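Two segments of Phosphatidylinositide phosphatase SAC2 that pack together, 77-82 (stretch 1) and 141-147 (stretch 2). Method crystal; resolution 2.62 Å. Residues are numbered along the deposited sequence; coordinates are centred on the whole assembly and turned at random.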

# COMPACT_ATOMS: atom_id res chain seq x y z
N SER A 77 20.43 7.84 -16.32
CA SER A 77 19.44 8.90 -16.44
C SER A 77 18.06 8.34 -16.15
O SER A 77 17.77 7.18 -16.49
N LEU A 78 17.20 9.15 -15.52
CA LEU A 78 15.84 8.72 -15.21
C LEU A 78 14.98 8.55 -16.47
O LEU A 78 14.02 7.77 -16.45
N GLU A 79 15.33 9.25 -17.54
CA GLU A 79 14.64 9.08 -18.83
C GLU A 79 14.68 7.63 -19.31
O GLU A 79 13.74 7.17 -19.96
N ASN A 80 15.77 6.94 -18.99
CA ASN A 80 16.00 5.58 -19.48
C ASN A 80 15.43 4.48 -18.59
O ASN A 80 15.43 3.31 -18.99
N LEU A 81 14.96 4.85 -17.40
CA LEU A 81 14.28 3.91 -16.51
C LEU A 81 12.86 3.66 -17.02
O LEU A 81 11.98 4.51 -16.88
N GLU A 82 12.64 2.48 -17.62
CA GLU A 82 11.39 2.17 -18.33
C GLU A 82 10.22 1.86 -17.40
O GLU A 82 9.14 2.43 -17.54
N ILE A 141 7.69 9.40 -8.58
CA ILE A 141 7.38 10.83 -8.51
C ILE A 141 8.54 11.73 -8.95
O ILE A 141 8.30 12.81 -9.51
N THR A 142 9.77 11.30 -8.71
CA THR A 142 10.95 12.03 -9.18
C THR A 142 10.94 12.11 -10.71
O THR A 142 11.18 13.18 -11.27
N LYS A 143 10.63 10.99 -11.36
CA LYS A 143 10.53 10.95 -12.81
C LYS A 143 9.30 11.72 -13.31
O LYS A 143 9.35 12.36 -14.37
N GLN A 144 8.21 11.65 -12.56
CA GLN A 144 7.00 12.41 -12.87
C GLN A 144 7.23 13.91 -12.75
O GLN A 144 6.62 14.69 -13.49
N ALA A 145 8.11 14.31 -11.84
CA ALA A 145 8.47 15.72 -11.65
C ALA A 145 9.20 16.29 -12.87
O ALA A 145 9.06 17.48 -13.17
N MSE A 146 9.97 15.46 -13.56
CA MSE A 146 10.70 15.90 -14.74
C MSE A 146 9.87 15.79 -16.03
O MSE A 146 10.36 16.11 -17.11
N GLY A 147 8.62 15.35 -15.89
CA GLY A 147 7.67 15.39 -17.00
C GLY A 147 7.18 14.06 -17.55
O GLY A 147 6.16 14.02 -18.24

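Packing of stretch 77-82 of Phosphatidylinositide phosphatase SAC2 against the end of the helix in 141-147. The contact is built around Lys143, whose CA-to-CB bond points toward the other stretch and whose side chain runs out nearly extended (chi1, chi2 and chi3 all t, chi4 off the wells at 149°). This reach carries the ammonium group to backbone carbonyls of the other stretch: Lys143 NZ donates to Leu78 O at 3.0 Å and to Leu81 O at 2.5 Å, the latter a very short bond. Glu79 O also lies near Lys143 NZ, at 3.5 Å, but is not counted as a hydrogen bond. One charged group thus ties together two carbonyls three residues apart. Leu78 O is used twice, since it also accepts from Leu81 N at 3.2 Å, the backbone bond that follows Asn80 N to Ser77 O (3.2 Å) in holding the turn closed.

Beside this polar centre the packing is apolar. Leu78 (chi1 m, chi2 t) is buried and points toward the helix, where it meets three residues: Leu78 CD1 lies 3.6 Å from Thr142 CG2, Leu78 CB lies 3.6 Å from SE of the selenomethionine Met146, and Leu78 CB comes within 4.2 Å of Lys143 CG, so the lysine packs its chain against the same residue whose carbonyl it bonds. Thr142 (chi1 m) offers its methyl to this contact, while its OG1 is hydrogen-bonded elsewhere in the structure. Leu81 (t, p) also points toward the helix but touches it lightly, Leu81 CB standing 4.4 Å from Lys143 NZ; its main contribution is its carbonyl.

Met146 (p, t, m) points toward the other stretch and its CE reaches Glu79 OE1 at 3.4 Å, a contact without a hydrogen bond. Glu79 (chi1 m, chi2 102°) starts out pointing away, yet its end comes back near Met146. Its carboxylate gains no hydrogen bond from the helix stretch, and although Ser77 OG is 2.9 Å from Glu79 OE1, the angle is too poor for a bond. Ser77 OG (chi1 t) instead accepts a weak bond from Glu79 N at 3.5 Å. Asn80 and Glu82 point away and take no part in the contact; Glu82 OE2 is satisfied elsewhere in the structure.

After Met146 the helix closes in a Schellman motif at Gly147, with Gly147 N donating to Gln144 O at 3.2 Å; the positive phi suits glycine, because a CB would jam against the preceding carbonyl.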

# COMPACT_ATOMS: atom_id res chain seq x y z
CB SER A 77 19.48 9.52 -17.83
OG SER A 77 18.51 10.54 -17.96
CB LEU A 78 15.18 9.66 -14.20
CG LEU A 78 15.62 9.52 -12.73
CD1 LEU A 78 15.14 10.71 -11.92
CD2 LEU A 78 15.13 8.22 -12.10
CB GLU A 79 15.26 9.97 -19.91
CG GLU A 79 14.67 11.36 -20.00
CD GLU A 79 15.57 12.41 -19.36
OE1 GLU A 79 16.16 12.13 -18.29
OE2 GLU A 79 15.68 13.52 -19.93
CB ASN A 80 17.50 5.35 -19.71
CG ASN A 80 18.05 6.17 -20.86
OD1 ASN A 80 19.19 6.63 -20.80
ND2 ASN A 80 17.25 6.36 -21.90
CB LEU A 81 14.26 4.43 -15.07
CG LEU A 81 13.68 3.52 -13.98
CD1 LEU A 81 14.36 2.17 -13.94
CD2 LEU A 81 13.77 4.20 -12.63
CB GLU A 82 11.59 0.99 -19.29
CG GLU A 82 12.71 1.15 -20.31
CD GLU A 82 12.88 -0.08 -21.19
OE1 GLU A 82 12.51 -1.20 -20.75
OE2 GLU A 82 13.37 0.06 -22.33
CB ILE A 141 6.85 11.29 -7.11
CG1 ILE A 141 7.81 10.90 -5.99
CG2 ILE A 141 5.45 10.75 -6.86
CD1 ILE A 141 7.70 11.81 -4.77
CB THR A 142 12.26 11.39 -8.67
OG1 THR A 142 12.25 11.38 -7.24
CG2 THR A 142 13.47 12.19 -9.13
CB LYS A 143 10.49 9.51 -13.31
CG LYS A 143 11.00 9.39 -14.72
CD LYS A 143 10.77 8.03 -15.30
CE LYS A 143 10.83 8.11 -16.80
NZ LYS A 143 11.35 6.86 -17.38
CB GLN A 144 5.84 11.96 -11.98
CG GLN A 144 5.23 10.62 -12.39
CD GLN A 144 4.09 10.16 -11.49
OE1 GLN A 144 3.47 9.13 -11.75
NE2 GLN A 144 3.82 10.92 -10.43
CB ALA A 145 9.30 15.89 -10.40
CB MSE A 146 12.06 15.20 -14.84
CG MSE A 146 12.06 13.89 -15.58
SE MSE A 146 13.56 12.78 -15.05
CE MSE A 146 15.04 13.88 -15.64